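Uncharacterized protein (Xanthomonas campestris pv. campestris, PDB 3HIU) is of unknown function but belongs to the DUF892 family of ferritin-like four-helix proteins and binds a sodium ion in the crystal. Local coordinates at residues S3-L7 with A117-E123. Residues are numbered along the deposited sequence.
Sequences SRERL and AARSAGE. With EDO (1,2-ethanediol), chain R.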
loop_
_atom_site.group_PDB
_atom_site.type_symbol
_atom_site.label_atom_id
_atom_site.label_comp_id
_atom_site.label_asym_id
_atom_site.label_seq_id
_atom_site.Cartn_x
_atom_site.Cartn_y
_atom_site.Cartn_z
ATOM N N SER B 3 -8.348 15.592 -21.663
ATOM C CA SER B 3 -8.346 15.982 -20.264
ATOM C C SER B 3 -9.535 15.361 -19.537
ATOM O O SER B 3 -9.360 14.702 -18.518
ATOM C CB SER B 3 -8.374 17.504 -20.129
ATOM O OG SER B 3 -9.524 18.050 -20.743
ATOM N N ARG B 4 -10.740 15.564 -20.057
ATOM C CA ARG B 4 -11.916 14.998 -19.410
ATOM C C ARG B 4 -11.837 13.493 -19.360
ATOM O O ARG B 4 -12.154 12.884 -18.342
ATOM C CB ARG B 4 -13.206 15.377 -20.128
ATOM C CG ARG B 4 -14.378 14.500 -19.707
ATOM C CD ARG B 4 -15.713 15.045 -20.183
ATOM N NE ARG B 4 -16.036 16.343 -19.592
ATOM C CZ ARG B 4 -17.210 16.951 -19.735
ATOM N NH1 ARG B 4 -18.169 16.369 -20.437
ATOM N NH2 ARG B 4 -17.424 18.132 -19.170
ATOM N N GLU B 5 -11.424 12.891 -20.466
ATOM C CA GLU B 5 -11.454 11.438 -20.569
ATOM C C GLU B 5 -10.275 10.732 -19.888
ATOM O O GLU B 5 -10.291 9.515 -19.736
ATOM C CB GLU B 5 -11.641 10.994 -22.027
ATOM C CG GLU B 5 -13.054 10.471 -22.376
ATOM C CD GLU B 5 -14.198 11.345 -21.859
ATOM O OE1 GLU B 5 -15.102 11.686 -22.651
ATOM O OE2 GLU B 5 -14.208 11.682 -20.657
ATOM N N ARG B 6 -9.264 11.484 -19.466
ATOM C CA ARG B 6 -8.253 10.918 -18.576
ATOM C C ARG B 6 -8.746 10.987 -17.130
ATOM O O ARG B 6 -8.569 10.053 -16.355
ATOM C CB ARG B 6 -6.922 11.650 -18.707
ATOM C CG ARG B 6 -5.970 11.366 -17.552
ATOM C CD ARG B 6 -5.626 9.891 -17.500
ATOM N NE ARG B 6 -4.976 9.478 -18.735
ATOM C CZ ARG B 6 -4.876 8.221 -19.149
ATOM N NH1 ARG B 6 -4.258 7.950 -20.292
ATOM N NH2 ARG B 6 -5.395 7.238 -18.425
ATOM N N LEU B 7 -9.359 12.111 -16.779
ATOM C CA LEU B 7 -10.001 12.302 -15.484
ATOM C C LEU B 7 -11.053 11.207 -15.288
ATOM O O LEU B 7 -11.083 10.531 -14.259
ATOM C CB LEU B 7 -10.674 13.681 -15.454
ATOM C CG LEU B 7 -10.838 14.471 -14.153
ATOM C CD1 LEU B 7 -12.017 15.414 -14.267
ATOM C CD2 LEU B 7 -11.015 13.553 -12.969
ATOM N N ALA B 117 -5.316 15.299 -12.224
ATOM C CA ALA B 117 -6.062 15.108 -13.470
ATOM C C ALA B 117 -7.337 15.951 -13.487
ATOM O O ALA B 117 -7.880 16.254 -14.556
ATOM C CB ALA B 117 -6.396 13.630 -13.693
ATOM N N ALA B 118 -7.820 16.314 -12.300
ATOM C CA ALA B 118 -8.962 17.213 -12.185
ATOM C C ALA B 118 -8.531 18.674 -12.358
ATOM O O ALA B 118 -9.153 19.434 -13.095
ATOM C CB ALA B 118 -9.662 17.016 -10.846
ATOM N N ARG B 119 -7.465 19.068 -11.672
ATOM C CA ARG B 119 -6.972 20.429 -11.807
ATOM C C ARG B 119 -6.659 20.737 -13.269
ATOM O O ARG B 119 -7.202 21.693 -13.845
ATOM C CB ARG B 119 -5.769 20.673 -10.890
ATOM C CG ARG B 119 -6.200 20.936 -9.449
ATOM C CD ARG B 119 -5.047 21.129 -8.479
ATOM N NE ARG B 119 -5.550 21.253 -7.109
ATOM C CZ ARG B 119 -4.799 21.160 -6.014
ATOM N NH1 ARG B 119 -3.495 20.936 -6.114
ATOM N NH2 ARG B 119 -5.357 21.281 -4.814
ATOM N N SER B 120 -5.803 19.907 -13.866
ATOM C CA SER B 120 -5.437 20.033 -15.279
ATOM C C SER B 120 -6.661 20.131 -16.204
ATOM O O SER B 120 -6.627 20.822 -17.224
ATOM C CB SER B 120 -4.521 18.870 -15.701
ATOM O OG SER B 120 -4.611 18.599 -17.092
ATOM N N ALA B 121 -7.737 19.437 -15.837
ATOM C CA ALA B 121 -8.971 19.430 -16.622
ATOM C C ALA B 121 -9.854 20.633 -16.290
ATOM O O ALA B 121 -10.908 20.827 -16.901
ATOM C CB ALA B 121 -9.737 18.131 -16.406
ATOM N N GLY B 122 -9.417 21.431 -15.319
ATOM C CA GLY B 122 -10.167 22.594 -14.892
ATOM C C GLY B 122 -11.510 22.224 -14.298
ATOM O O GLY B 122 -12.451 23.016 -14.331
ATOM N N GLU B 123 -11.603 21.006 -13.776
ATOM C CA GLU B 123 -12.776 20.579 -13.027
ATOM C C GLU B 123 -12.449 20.751 -11.558
ATOM O O GLU B 123 -12.023 19.810 -10.891
ATOM C CB GLU B 123 -13.115 19.111 -13.313
ATOM C CG GLU B 123 -13.615 18.811 -14.724
ATOM C CD GLU B 123 -15.056 19.247 -14.965
ATOM O OE1 GLU B 123 -15.746 19.629 -13.996
ATOM O OE2 GLU B 123 -15.499 19.200 -16.134
HETATM C C1 EDO R . -7.130 8.282 -22.021
HETATM O O1 EDO R . -8.198 7.650 -21.309
HETATM C C2 EDO R . -6.393 7.249 -22.873
HETATM O O2 EDO R . -5.234 7.852 -23.468
#
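The start of helix 2-28 and the end of helix 94-120 run in opposite senses and lie close together: Ser3 is paired with Ala121, CA to CA 5.1 Å, and Leu7, one turn on, with Ala117, at 5.2 Å. Ser3 and the two alanines illustrate how small side chains let helix backbones come this near. Helix 94-120 then ends in a Schellman motif, in which Gly122, at a positive phi that suits glycine, donates from its N to Arg119 O (2.7 Å), while Glu123 N reaches back to Ala118 O (3.0 Å). The turn is tight enough that Glu123 is already the N-cap residue of helix 124-159. Such a short connection joins the last two helices of the ferritin-like four-helix bundle, and the contact sits at one end of the bundle, its centre about 22 Å from the centre of the chain. Leu7 is the main wedge. Its CG rests 3.5 Å from Ala117 O, and its CD1 lies 4.1 Å from Ala121 CB and 3.8 Å from Glu123 CG; Val126 and Leu63 add to its surroundings. Nearer the bundle end, the CB atoms of Ser3 and Ala121 meet at 4.0 Å. Between the two segments the polar attraction is a single long salt bridge, Arg4 NH2 to Glu123 OE2 at 3.8 Å. Arg6 starts toward the partner helix, CG lying 4.5 Å from Ala117 CB, but its guanidinium turns off to form salt bridges with Glu159 and Asp91 of the second subunit, beside an ethanediol molecule whose O1 donates to Glu5 O (3.2 Å).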